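Local structure of bacteriophage virulence determinant (Salmonella enterica subsp. enterica serovar Typhimurium str. 14028S, 6GGR) at residues Asn21-Arg26 with Pro186-Tyr190; Lys37-Glu41 with Met92-Asp97; Asn114-Thr118 with Arg130-Asn136; Tyr149-Asp153 with Ser202-Ala207. The protein is probably a zinc-dependent protease of the PipA family, a phage-encoded Salmonella virulence factor acting on host proteins. All coordinates share one frame; numbering follows the deposited sequence.

Contact 1: residues Asn21-Arg26 with Pro186-Tyr190; sequences NPSQLR and PVVEY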
loop_
_atom_site.group_PDB
_atom_site.type_symbol
_atom_site.label_atom_id
_atom_site.label_comp_id
_atom_site.label_asym_id
_atom_site.label_seq_id
_atom_site.Cartn_x
_atom_site.Cartn_y
_atom_site.Cartn_z
ATOM N N ASN B 21 -5.962 11.272 -23.138
ATOM C CA ASN B 21 -5.228 11.661 -21.940
ATOM C C ASN B 21 -4.256 10.552 -21.561
ATOM O O ASN B 21 -4.441 9.885 -20.533
ATOM C CB ASN B 21 -6.156 11.954 -20.763
ATOM C CG ASN B 21 -5.392 12.376 -19.518
ATOM O OD1 ASN B 21 -4.231 12.783 -19.600
ATOM N ND2 ASN B 21 -6.034 12.270 -18.360
ATOM N N PRO B 22 -3.222 10.319 -22.359
ATOM C CA PRO B 22 -2.173 9.388 -21.952
ATOM C C PRO B 22 -1.270 10.031 -20.913
ATOM O O PRO B 22 -1.200 11.254 -20.777
ATOM C CB PRO B 22 -1.414 9.125 -23.256
ATOM C CG PRO B 22 -1.537 10.410 -23.990
ATOM C CD PRO B 22 -2.890 10.991 -23.624
ATOM N N SER B 23 -0.573 9.181 -20.171
ATOM C CA SER B 23 0.415 9.690 -19.236
ATOM C C SER B 23 1.459 10.490 -19.999
ATOM O O SER B 23 1.942 10.062 -21.050
ATOM C CB SER B 23 1.077 8.542 -18.474
ATOM O OG SER B 23 2.176 9.006 -17.710
ATOM N N GLN B 24 1.809 11.661 -19.473
ATOM C CA GLN B 24 2.850 12.478 -20.083
ATOM C C GLN B 24 4.240 12.167 -19.538
ATOM O O GLN B 24 5.234 12.509 -20.189
ATOM C CB GLN B 24 2.538 13.966 -19.885
ATOM C CG GLN B 24 1.301 14.449 -20.640
ATOM C CD GLN B 24 1.450 14.343 -22.150
ATOM O OE1 GLN B 24 2.545 14.508 -22.691
ATOM N NE2 GLN B 24 0.348 14.060 -22.836
ATOM N N LEU B 25 4.331 11.507 -18.381
ATOM C CA LEU B 25 5.628 11.152 -17.812
ATOM C C LEU B 25 6.207 9.898 -18.457
ATOM O O LEU B 25 7.416 9.824 -18.701
ATOM C CB LEU B 25 5.495 10.954 -16.304
ATOM C CG LEU B 25 5.267 12.229 -15.491
ATOM C CD1 LEU B 25 4.701 11.890 -14.124
ATOM C CD2 LEU B 25 6.564 13.006 -15.352
ATOM N N ARG B 26 5.365 8.894 -18.716
ATOM C CA ARG B 26 5.808 7.727 -19.472
ATOM C C ARG B 26 6.267 8.134 -20.866
ATOM O O ARG B 26 7.337 7.718 -21.326
ATOM C CB ARG B 26 4.674 6.698 -19.553
ATOM C CG ARG B 26 4.779 5.719 -20.714
ATOM C CD ARG B 26 3.662 4.685 -20.698
ATOM N NE ARG B 26 2.387 5.246 -21.142
ATOM C CZ ARG B 26 2.042 5.416 -22.415
ATOM N NH1 ARG B 26 2.878 5.072 -23.386
ATOM N NH2 ARG B 26 0.859 5.934 -22.721
ATOM N N PRO B 186 2.591 6.944 -14.679
ATOM C CA PRO B 186 3.435 6.230 -15.653
ATOM C C PRO B 186 3.591 4.743 -15.369
ATOM O O PRO B 186 3.715 3.955 -16.315
ATOM C CB PRO B 186 4.779 6.962 -15.544
ATOM C CG PRO B 186 4.796 7.502 -14.156
ATOM C CD PRO B 186 3.372 7.861 -13.833
ATOM N N VAL B 187 3.611 4.332 -14.101
ATOM C CA VAL B 187 3.873 2.931 -13.783
ATOM C C VAL B 187 2.678 2.063 -14.149
ATOM O O VAL B 187 2.837 0.953 -14.674
ATOM C CB VAL B 187 4.247 2.794 -12.296
ATOM C CG1 VAL B 187 4.376 1.325 -11.892
ATOM C CG2 VAL B 187 5.547 3.528 -12.035
ATOM N N VAL B 188 1.466 2.540 -13.864
ATOM C CA VAL B 188 0.269 1.802 -14.251
ATOM C C VAL B 188 0.219 1.641 -15.765
ATOM O O VAL B 188 -0.014 0.544 -16.285
ATOM C CB VAL B 188 -0.990 2.506 -13.712
ATOM C CG1 VAL B 188 -2.256 1.891 -14.307
ATOM C CG2 VAL B 188 -1.029 2.426 -12.182
ATOM N N GLU B 189 0.447 2.730 -16.500
ATOM C CA GLU B 189 0.336 2.660 -17.953
ATOM C C GLU B 189 1.364 1.695 -18.528
ATOM O O GLU B 189 1.032 0.843 -19.360
ATOM C CB GLU B 189 0.476 4.056 -18.565
ATOM C CG GLU B 189 -0.660 4.994 -18.167
ATOM C CD GLU B 189 -1.004 6.012 -19.236
ATOM O OE1 GLU B 189 -0.258 6.117 -20.231
ATOM O OE2 GLU B 189 -2.029 6.712 -19.076
ATOM N N TYR B 190 2.619 1.804 -18.083
ATOM C CA TYR B 190 3.636 0.828 -18.467
ATOM C C TYR B 190 3.184 -0.588 -18.144
ATOM O O TYR B 190 3.272 -1.491 -18.983
ATOM C CB TYR B 190 4.955 1.128 -17.746
ATOM C CG TYR B 190 5.894 2.074 -18.458
ATOM C CD1 TYR B 190 6.148 1.953 -19.820
ATOM C CD2 TYR B 190 6.547 3.081 -17.760
ATOM C CE1 TYR B 190 7.019 2.813 -20.465
ATOM C CE2 TYR B 190 7.416 3.948 -18.396
ATOM C CZ TYR B 190 7.649 3.810 -19.747
ATOM O OH TYR B 190 8.515 4.672 -20.379
#

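Contact 2: residues Lys37-Glu41 with Met92-Asp97; sequences KARLE and MNYAYD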
loop_
_atom_site.group_PDB
_atom_site.type_symbol
_atom_site.label_atom_id
_atom_site.label_comp_id
_atom_site.label_asym_id
_atom_site.label_seq_id
_atom_site.Cartn_x
_atom_site.Cartn_y
_atom_site.Cartn_z
ATOM N N LYS B 37 15.403 -4.029 -28.226
ATOM C CA LYS B 37 15.976 -5.240 -28.791
ATOM C C LYS B 37 16.247 -6.267 -27.698
ATOM O O LYS B 37 16.487 -5.928 -26.538
ATOM C CB LYS B 37 17.269 -4.918 -29.546
ATOM C CG LYS B 37 17.139 -3.776 -30.555
ATOM C CD LYS B 37 16.109 -4.082 -31.638
ATOM C CE LYS B 37 15.772 -2.841 -32.452
ATOM N NZ LYS B 37 14.842 -3.148 -33.575
ATOM N N ALA B 38 16.196 -7.541 -28.086
ATOM C CA ALA B 38 16.390 -8.650 -27.153
ATOM C C ALA B 38 17.875 -9.002 -27.078
ATOM O O ALA B 38 18.321 -10.076 -27.487
ATOM C CB ALA B 38 15.555 -9.849 -27.579
ATOM N N ARG B 39 18.650 -8.064 -26.534
ATOM C CA ARG B 39 20.096 -8.218 -26.479
ATOM C C ARG B 39 20.604 -8.758 -25.147
ATOM O O ARG B 39 21.769 -9.159 -25.069
ATOM C CB ARG B 39 20.789 -6.885 -26.791
ATOM C CG ARG B 39 20.508 -5.747 -25.830
ATOM C CD ARG B 39 21.375 -4.545 -26.191
ATOM N NE ARG B 39 20.843 -3.278 -25.688
ATOM C CZ ARG B 39 21.188 -2.707 -24.538
ATOM N NH1 ARG B 39 20.640 -1.550 -24.186
ATOM N NH2 ARG B 39 22.077 -3.280 -23.733
ATOM N N LEU B 40 19.772 -8.786 -24.109
ATOM C CA LEU B 40 20.127 -9.426 -22.851
ATOM C C LEU B 40 19.560 -10.839 -22.814
ATOM O O LEU B 40 18.566 -11.153 -23.475
ATOM C CB LEU B 40 19.602 -8.632 -21.654
ATOM C CG LEU B 40 19.772 -7.113 -21.675
ATOM C CD1 LEU B 40 19.249 -6.521 -20.377
ATOM C CD2 LEU B 40 21.219 -6.716 -21.896
ATOM N N GLU B 41 20.203 -11.695 -22.022
ATOM C CA GLU B 41 19.771 -13.080 -21.896
ATOM C C GLU B 41 18.691 -13.178 -20.824
ATOM O O GLU B 41 18.966 -12.862 -19.659
ATOM C CB GLU B 41 20.946 -13.978 -21.545
ATOM C CG GLU B 41 20.845 -15.383 -22.136
ATOM C CD GLU B 41 19.981 -16.309 -21.304
ATOM O OE1 GLU B 41 20.203 -16.389 -20.077
ATOM O OE2 GLU B 41 19.079 -16.952 -21.879
ATOM N N MET B 92 13.944 -2.448 -19.291
ATOM C CA MET B 92 15.010 -3.293 -18.760
ATOM C C MET B 92 16.351 -2.953 -19.398
ATOM O O MET B 92 17.361 -2.795 -18.701
ATOM C CB MET B 92 14.670 -4.765 -18.992
ATOM C CG MET B 92 15.710 -5.731 -18.446
ATOM S SD MET B 92 15.801 -5.670 -16.645
ATOM C CE MET B 92 17.435 -6.349 -16.372
ATOM N N ASN B 93 16.384 -2.852 -20.729
ATOM C CA ASN B 93 17.632 -2.544 -21.422
ATOM C C ASN B 93 18.220 -1.234 -20.919
ATOM O O ASN B 93 19.392 -1.173 -20.533
ATOM C CB ASN B 93 17.398 -2.473 -22.932
ATOM C CG ASN B 93 17.266 -3.843 -23.578
ATOM O OD1 ASN B 93 17.682 -4.853 -23.017
ATOM N ND2 ASN B 93 16.699 -3.875 -24.783
ATOM N N TYR B 94 17.420 -0.166 -20.933
ATOM C CA TYR B 94 17.890 1.115 -20.419
ATOM C C TYR B 94 18.438 0.961 -19.006
ATOM O O TYR B 94 19.576 1.350 -18.718
ATOM C CB TYR B 94 16.745 2.128 -20.458
ATOM C CG TYR B 94 17.111 3.576 -20.173
ATOM C CD1 TYR B 94 18.321 3.943 -19.593
ATOM C CD2 TYR B 94 16.224 4.586 -20.478
ATOM C CE1 TYR B 94 18.612 5.269 -19.343
ATOM C CE2 TYR B 94 16.510 5.881 -20.231
ATOM C CZ TYR B 94 17.699 6.230 -19.666
ATOM O OH TYR B 94 17.971 7.556 -19.423
ATOM N N ALA B 95 17.641 0.379 -18.110
ATOM C CA ALA B 95 18.082 0.221 -16.729
ATOM C C ALA B 95 19.386 -0.564 -16.642
ATOM O O ALA B 95 20.233 -0.278 -15.787
ATOM C CB ALA B 95 16.991 -0.460 -15.911
ATOM N N TYR B 96 19.563 -1.565 -17.507
ATOM C CA TYR B 96 20.810 -2.325 -17.490
ATOM C C TYR B 96 22.003 -1.428 -17.792
ATOM O O TYR B 96 23.040 -1.515 -17.124
ATOM C CB TYR B 96 20.754 -3.482 -18.490
ATOM C CG TYR B 96 21.982 -4.368 -18.426
ATOM C CD1 TYR B 96 22.057 -5.419 -17.522
ATOM C CD2 TYR B 96 23.071 -4.144 -19.261
ATOM C CE1 TYR B 96 23.180 -6.231 -17.454
ATOM C CE2 TYR B 96 24.199 -4.950 -19.201
ATOM C CZ TYR B 96 24.245 -5.989 -18.296
ATOM O OH TYR B 96 25.367 -6.789 -18.237
ATOM N N ASP B 97 21.870 -0.551 -18.792
ATOM C CA ASP B 97 22.989 0.301 -19.184
ATOM C C ASP B 97 23.357 1.283 -18.077
ATOM O O ASP B 97 24.538 1.606 -17.897
ATOM C CB ASP B 97 22.648 1.059 -20.467
ATOM C CG ASP B 97 22.462 0.138 -21.663
ATOM O OD1 ASP B 97 23.120 -0.922 -21.713
ATOM O OD2 ASP B 97 21.660 0.479 -22.558
#

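Contact 3: residues Asn114-Thr118 with Arg130-Asn136; sequences NFGTT and RKVIALN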
loop_
_atom_site.group_PDB
_atom_site.type_symbol
_atom_site.label_atom_id
_atom_site.label_comp_id
_atom_site.label_asym_id
_atom_site.label_seq_id
_atom_site.Cartn_x
_atom_site.Cartn_y
_atom_site.Cartn_z
ATOM N N ASN B 114 5.326 -6.462 2.132
ATOM C CA ASN B 114 4.301 -5.740 1.392
ATOM C C ASN B 114 4.878 -5.202 0.089
ATOM O O ASN B 114 6.008 -4.710 0.046
ATOM C CB ASN B 114 3.746 -4.594 2.242
ATOM C CG ASN B 114 2.447 -4.039 1.694
ATOM O OD1 ASN B 114 1.433 -4.736 1.648
ATOM N ND2 ASN B 114 2.464 -2.774 1.290
ATOM N N PHE B 115 4.097 -5.310 -0.983
ATOM C CA PHE B 115 4.542 -4.858 -2.296
ATOM C C PHE B 115 5.008 -3.407 -2.245
ATOM O O PHE B 115 4.260 -2.519 -1.831
ATOM C CB PHE B 115 3.406 -5.014 -3.310
ATOM C CG PHE B 115 3.211 -6.424 -3.792
ATOM C CD1 PHE B 115 4.157 -7.030 -4.607
ATOM C CD2 PHE B 115 2.080 -7.139 -3.446
ATOM C CE1 PHE B 115 3.977 -8.326 -5.054
ATOM C CE2 PHE B 115 1.896 -8.437 -3.898
ATOM C CZ PHE B 115 2.846 -9.027 -4.698
ATOM N N GLY B 116 6.240 -3.168 -2.677
ATOM C CA GLY B 116 6.765 -1.818 -2.699
ATOM C C GLY B 116 8.188 -1.802 -3.213
ATOM O O GLY B 116 8.861 -2.837 -3.291
ATOM N N THR B 117 8.632 -0.600 -3.573
ATOM C CA THR B 117 10.000 -0.387 -4.023
ATOM C C THR B 117 10.412 1.028 -3.656
ATOM O O THR B 117 9.600 1.953 -3.724
ATOM C CB THR B 117 10.157 -0.587 -5.537
ATOM O OG1 THR B 117 9.468 0.458 -6.234
ATOM C CG2 THR B 117 9.600 -1.925 -5.974
ATOM N N THR B 118 11.677 1.186 -3.281
ATOM C CA THR B 118 12.200 2.478 -2.854
ATOM C C THR B 118 12.548 3.320 -4.075
ATOM O O THR B 118 13.429 2.950 -4.859
ATOM C CB THR B 118 13.430 2.283 -1.973
ATOM O OG1 THR B 118 14.426 1.553 -2.700
ATOM C CG2 THR B 118 13.071 1.514 -0.713
ATOM N N ARG B 130 20.078 2.968 -0.056
ATOM C CA ARG B 130 19.604 1.588 -0.005
ATOM C C ARG B 130 18.371 1.402 -0.894
ATOM O O ARG B 130 17.380 2.122 -0.761
ATOM C CB ARG B 130 19.296 1.196 1.438
ATOM C CG ARG B 130 19.473 -0.287 1.743
ATOM C CD ARG B 130 19.407 -0.552 3.252
ATOM N NE ARG B 130 19.454 -1.981 3.574
ATOM C CZ ARG B 130 18.390 -2.755 3.762
ATOM N NH1 ARG B 130 17.165 -2.259 3.667
ATOM N NH2 ARG B 130 18.548 -4.035 4.047
ATOM N N LYS B 131 18.451 0.437 -1.806
ATOM C CA LYS B 131 17.419 0.179 -2.803
ATOM C C LYS B 131 16.777 -1.173 -2.515
ATOM O O LYS B 131 17.481 -2.181 -2.393
ATOM C CB LYS B 131 18.019 0.191 -4.216
ATOM C CG LYS B 131 18.476 1.567 -4.710
ATOM C CD LYS B 131 19.581 1.474 -5.777
ATOM C CE LYS B 131 19.057 1.672 -7.197
ATOM N NZ LYS B 131 20.170 1.717 -8.195
ATOM N N VAL B 132 15.447 -1.199 -2.414
ATOM C CA VAL B 132 14.715 -2.411 -2.067
ATOM C C VAL B 132 13.545 -2.601 -3.020
ATOM O O VAL B 132 12.890 -1.633 -3.421
ATOM C CB VAL B 132 14.204 -2.369 -0.615
ATOM C CG1 VAL B 132 13.339 -3.593 -0.319
ATOM C CG2 VAL B 132 15.373 -2.281 0.359
ATOM N N ILE B 133 13.274 -3.859 -3.359
ATOM C CA ILE B 133 12.075 -4.266 -4.082
ATOM C C ILE B 133 11.372 -5.293 -3.205
ATOM O O ILE B 133 11.897 -6.393 -2.990
ATOM C CB ILE B 133 12.405 -4.849 -5.465
ATOM C CG1 ILE B 133 12.856 -3.740 -6.415
ATOM C CG2 ILE B 133 11.201 -5.578 -6.058
ATOM C CD1 ILE B 133 13.583 -4.247 -7.645
ATOM N N ALA B 134 10.192 -4.940 -2.697
ATOM C CA ALA B 134 9.442 -5.804 -1.794
ATOM C C ALA B 134 8.384 -6.563 -2.582
ATOM O O ALA B 134 7.528 -5.952 -3.233
ATOM C CB ALA B 134 8.799 -4.991 -0.669
ATOM N N LEU B 135 8.437 -7.893 -2.514
ATOM C CA LEU B 135 7.491 -8.750 -3.212
ATOM C C LEU B 135 7.057 -9.875 -2.285
ATOM O O LEU B 135 7.801 -10.281 -1.389
ATOM C CB LEU B 135 8.103 -9.340 -4.489
ATOM C CG LEU B 135 8.692 -8.339 -5.485
ATOM C CD1 LEU B 135 9.506 -9.061 -6.546
ATOM C CD2 LEU B 135 7.598 -7.501 -6.133
ATOM N N ASN B 136 5.844 -10.380 -2.512
ATOM C CA ASN B 136 5.329 -11.507 -1.748
ATOM C C ASN B 136 4.396 -12.315 -2.637
ATOM O O ASN B 136 3.948 -11.850 -3.688
ATOM C CB ASN B 136 4.590 -11.051 -0.487
ATOM C CG ASN B 136 3.308 -10.302 -0.804
ATOM O OD1 ASN B 136 2.299 -10.903 -1.177
ATOM N ND2 ASN B 136 3.342 -8.982 -0.660
HETATM O O HOH W 1 0.894 -6.959 -0.366
#

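Contact 4: residues Tyr149-Asp153 with Ser202-Ala207; sequences YESND and SPPRIA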
loop_
_atom_site.group_PDB
_atom_site.type_symbol
_atom_site.label_atom_id
_atom_site.label_comp_id
_atom_site.label_asym_id
_atom_site.label_seq_id
_atom_site.Cartn_x
_atom_site.Cartn_y
_atom_site.Cartn_z
ATOM N N TYR B 149 -8.011 -3.411 -8.292
ATOM C CA TYR B 149 -7.760 -2.205 -9.065
ATOM C C TYR B 149 -8.964 -1.926 -9.954
ATOM O O TYR B 149 -9.792 -2.805 -10.214
ATOM C CB TYR B 149 -6.471 -2.317 -9.903
ATOM C CG TYR B 149 -6.497 -3.311 -11.051
ATOM C CD1 TYR B 149 -7.066 -2.982 -12.274
ATOM C CD2 TYR B 149 -5.913 -4.566 -10.922
ATOM C CE1 TYR B 149 -7.074 -3.882 -13.331
ATOM C CE2 TYR B 149 -5.917 -5.473 -11.974
ATOM C CZ TYR B 149 -6.495 -5.125 -13.172
ATOM O OH TYR B 149 -6.494 -6.031 -14.208
ATOM N N GLU B 150 -9.062 -0.686 -10.416
ATOM C CA GLU B 150 -10.224 -0.244 -11.172
ATOM C C GLU B 150 -10.017 -0.490 -12.661
ATOM O O GLU B 150 -8.936 -0.236 -13.201
ATOM C CB GLU B 150 -10.492 1.236 -10.916
ATOM C CG GLU B 150 -11.883 1.683 -11.335
ATOM C CD GLU B 150 -12.359 2.898 -10.563
ATOM O OE1 GLU B 150 -11.558 3.839 -10.379
ATOM O OE2 GLU B 150 -13.529 2.906 -10.131
ATOM N N SER B 151 -11.062 -0.993 -13.319
ATOM C CA SER B 151 -11.049 -1.232 -14.755
ATOM C C SER B 151 -12.423 -0.909 -15.319
ATOM O O SER B 151 -13.367 -0.608 -14.584
ATOM C CB SER B 151 -10.675 -2.682 -15.089
ATOM O OG SER B 151 -11.800 -3.536 -14.953
ATOM N N ASN B 152 -12.534 -0.980 -16.647
ATOM C CA ASN B 152 -13.821 -0.766 -17.297
ATOM C C ASN B 152 -14.768 -1.940 -17.087
ATOM O O ASN B 152 -15.978 -1.783 -17.283
ATOM C CB ASN B 152 -13.629 -0.525 -18.793
ATOM C CG ASN B 152 -12.915 0.779 -19.087
ATOM O OD1 ASN B 152 -13.131 1.785 -18.409
ATOM N ND2 ASN B 152 -12.064 0.772 -20.106
ATOM N N ASP B 153 -14.247 -3.106 -16.706
ATOM C CA ASP B 153 -15.061 -4.282 -16.431
ATOM C C ASP B 153 -15.360 -4.441 -14.949
ATOM O O ASP B 153 -15.729 -5.535 -14.510
ATOM C CB ASP B 153 -14.366 -5.541 -16.954
ATOM C CG ASP B 153 -14.197 -5.534 -18.456
ATOM O OD1 ASP B 153 -14.957 -4.824 -19.146
ATOM O OD2 ASP B 153 -13.295 -6.247 -18.942
ATOM N N SER B 202 -5.956 -9.918 -18.143
ATOM C CA SER B 202 -6.620 -9.014 -17.211
ATOM C C SER B 202 -6.970 -7.701 -17.909
ATOM O O SER B 202 -6.186 -7.210 -18.730
ATOM C CB SER B 202 -5.726 -8.738 -16.001
ATOM O OG SER B 202 -4.601 -7.948 -16.357
ATOM N N PRO B 203 -8.127 -7.104 -17.615
ATOM C CA PRO B 203 -8.429 -5.798 -18.193
ATOM C C PRO B 203 -7.424 -4.771 -17.724
ATOM O O PRO B 203 -6.921 -4.844 -16.588
ATOM C CB PRO B 203 -9.838 -5.492 -17.657
ATOM C CG PRO B 203 -10.374 -6.780 -17.145
ATOM C CD PRO B 203 -9.196 -7.577 -16.720
ATOM N N PRO B 204 -7.095 -3.788 -18.561
ATOM C CA PRO B 204 -6.137 -2.765 -18.130
ATOM C C PRO B 204 -6.695 -1.903 -17.008
ATOM O O PRO B 204 -7.906 -1.717 -16.867
ATOM C CB PRO B 204 -5.883 -1.947 -19.399
ATOM C CG PRO B 204 -7.039 -2.224 -20.279
ATOM C CD PRO B 204 -7.516 -3.601 -19.958
ATOM N N ARG B 205 -5.778 -1.371 -16.207
ATOM C CA ARG B 205 -6.120 -0.584 -15.029
ATOM C C ARG B 205 -6.340 0.862 -15.452
ATOM O O ARG B 205 -5.397 1.548 -15.854
ATOM C CB ARG B 205 -5.002 -0.699 -13.998
ATOM C CG ARG B 205 -5.242 0.016 -12.686
ATOM C CD ARG B 205 -4.039 -0.196 -11.791
ATOM N NE ARG B 205 -4.214 0.332 -10.445
ATOM C CZ ARG B 205 -3.266 0.297 -9.514
ATOM N NH1 ARG B 205 -2.081 -0.246 -9.789
ATOM N NH2 ARG B 205 -3.501 0.799 -8.309
ATOM N N ILE B 206 -7.587 1.333 -15.348
ATOM C CA ILE B 206 -7.947 2.655 -15.853
ATOM C C ILE B 206 -7.661 3.768 -14.858
ATOM O O ILE B 206 -7.650 4.945 -15.251
ATOM C CB ILE B 206 -9.436 2.707 -16.255
ATOM C CG1 ILE B 206 -10.343 2.584 -15.022
ATOM C CG2 ILE B 206 -9.742 1.608 -17.267
ATOM C CD1 ILE B 206 -11.828 2.658 -15.335
ATOM N N ALA B 207 -7.431 3.443 -13.586
ATOM C CA ALA B 207 -7.155 4.452 -12.575
ATOM C C ALA B 207 -6.343 3.818 -11.456
ATOM O O ALA B 207 -6.481 2.625 -11.170
ATOM C CB ALA B 207 -8.446 5.054 -12.014
HETATM O O HOH W 2 -7.023 0.773 -9.162
HETATM O O HOH W 3 -10.039 -1.674 -18.115
#

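Contact 1: residues Asn21-Arg26 with Pro186-Tyr190
CG of Arg-26 stands anti to the backbone N (chi1 157°), and a bend at chi3 (75°) then turns the guanidinium back onto the carboxylate of Glu-189, whose own chain is bent at chi2 to meet it. The grip is side-on and falls on a single oxygen: Arg-26 NE lies 2.9 Å from Glu-189 OE1, on its anti lone pair, while Arg-26 NH2 comes to 2.7 Å from the same OE1, nearly in line with the C-O bond. OE1 sits only 5° out of the guanidinium plane. From above the carboxylate plane the backbone of the other helix start adds a third donor, Ser-23 N, at 3.1 Å from Glu-189 OE1.

Beneath this polar end the aliphatic part of the arginine is packed. Arg-26 CG lies over one face of the Tyr-190 ring, 3.8 Å from its centroid, in a CH-pi contact; the hydroxyl beyond it is hydrogen-bonded to Asp-30. On the Pro-186 side, CB of Leu-25 rests 4.1 Å from Pro-186 CG. Ser-23 fills the N-cap position of helix 24-30, its OG weakly capping the amides of Leu-25 and Arg-26 and also bonded to Glu-179.

The contact thus joins the N-terminal turn of helix 24-30 to the first turn of helix 186-197. Three donors converge on one buried oxygen, Arg-184, with a weak second bond from Ser-23 N, reaches the other, and Asp-14 gives Arg-26 a second carboxylate. Such surroundings probably hold Glu-189 ionised and fix the rotation of its carboxylate.

Contact 2: residues Lys37-Glu41 with Met92-Asp97
The guanidinium of Arg-39 faces the carboxylate of Asp-97 end-on, with the two planes only 1° apart. Each nitrogen takes its own oxygen, Arg-39 NH1 at 2.8 Å from Asp-97 OD2 and Arg-39 NH2 at a longer 3.3 Å from Asp-97 OD1, both met on the syn side. Because each oxygen lies well off the guanidinium plane, the two groups are parallel but stepped rather than flush. CG of Arg-39 lies between its backbone N and carbonyl carbon (chi1 62°), and the extended chain beyond it carries the guanidinium across Asn-93 to Asp-97, one helical turn further on.

On the way the guanidinium stacks on the amide of Asn-93, the planes 23° apart and Asn-93 CG beneath its rim. That amide is held flat. Its ND2 points at the Lys-37 carbonyl, in the carbonyl plane, with Asn-93 ND2 2.7 Å from Lys-37 O, and it also donates to Asp-35 O; OD1 is bonded to Tyr-82. Lys-37 O also takes a weak bond from Arg-39 N, closing an inverse gamma turn centred on Ala-38.

Leu-40 slides past the Asn-93 amide in the opposite direction, its CG 3.4 Å from Asn-93 OD1. CD1 of Leu-40 meets Tyr-96 CB at 3.9 Å and Met-92 CG at 4.1 Å, while CD2 of Leu-40 hangs over one ring face of Tyr-96, 4.3 Å from the centroid.

The loop before helix 45-49 is fastened along helix 86-100. Asp-35 at NE and Asp-97 beyond probably balance the charge of Arg-39, although the ion pair is exposed, and the stacked amide probably limits the guanidinium's tilt.

Contact 3: residues Asn114-Thr118 with Arg130-Asn136
Gly-116 and Ala-134 form an antiparallel hydrogen-bonded pair: Ala-134 N is 2.6 Å from Gly-116 O, and Gly-116 N is 3.1 Å from Ala-134 O. Thr-118 N continues the pairing at 3.1 Å from Val-132 O. In return Val-132 N finds a side chain: OG1 of Thr-118, brought inward by chi1 of 58°, accepts from it at 2.9 Å.

In the non-hydrogen-bonded pair Thr-117 and Ile-133, whose side chains lie side by side, CG2 of Thr-117 touches Ile-133 CG1 at 3.8 Å. Past the end of the pairing, the Phe-115 ring has Asn-136 ND2 over one face, 3.6 Å from Phe-115 CD2, and Leu-135 CD2 at its edge. Asn-136 is positioned by Asp-138 N at OD1 and Glu-113 O at ND2, and a water links ND2 to Asn-114 OD1.

Further out, strand 107-111 pairs with the far side of strand 132-135, while Thr-117 and Phe-115 pack on helix 160-173, Thr-117 against His-170, a zinc-binding residue that holds no metal in this model. Thr-117 also makes backbone hydrogen bonds to a chain of another protein. Such an edge strand beside the zinc-binding helix is consistent with the substrate-binding edge of zinc metalloproteases.

Contact 4: residues Tyr149-Asp153 with Ser202-Ala207
The side chain of Tyr-149 runs beside that of Arg-205 and ends on the backbone carbonyl of Pro-203. Its CB meets the arginine first, with Tyr-149 CB 3.5 Å from Arg-205 NE; chi1 of 68° then lays the ring beside the extended aliphatic chain, Tyr-149 CD1 standing 3.5 Å from Arg-205 CB. CE1 of Tyr-149 comes 3.4 Å from Pro-203 O, which lies at the ring edge. At the tip the hydroxyl donates in the plane of that carbonyl, Tyr-149 OH being 2.7 Å from Pro-203 O, and passes Ser-202 CB. The ring also meets Arg-162 in a cation-pi contact.

Next along, Ile-206 N bonds to Glu-150 O at 3.0 Å, and a water bound by Glu-150 N and Arg-205 NE lies between the segments. CD1 of Ile-206 packs 3.5 Å from Asn-152 OD1, while OD2 of Asp-153 approaches Pro-203 CG at 3.5 Å. Ser-151 OG forms an ST turn with Asp-153 N and is bonded to Gly-154.

The loop between strands 148-149 and 156-157 is thus joined to the chain after helix 186-197. Arg-205, flanked by the tyrosine, hydrogen-bonds through NH2 to the backbone of another protein's chain, so Tyr-149 is probably a second-shell residue that steadies an interface arginine.

How the contacts relate
Contacts 1 and 4 are neighbours: their centres lie 14 Å apart, and Val-188 CG1 of helix 186-197 packs 3.5 Å from Arg-205 O. Their segments alternate along the chain, whereas contacts 2 and 3 are nested inside the loop that contact 1 closes. Three of the four border the zinc site, metal-free in this chain. The side chain of Thr-117 in contact 3 is about 3 Å from that of His-170, Arg-205 in contact 4 about 4 Å from His-166, and Pro-186 in contact 1 about 6 Å from Asp-177. Contact 2 lies away from this site; its centre is 29 Å from contact 4's, across the chain's centre. Contacts 3 and 4 both reach the other protein's chain.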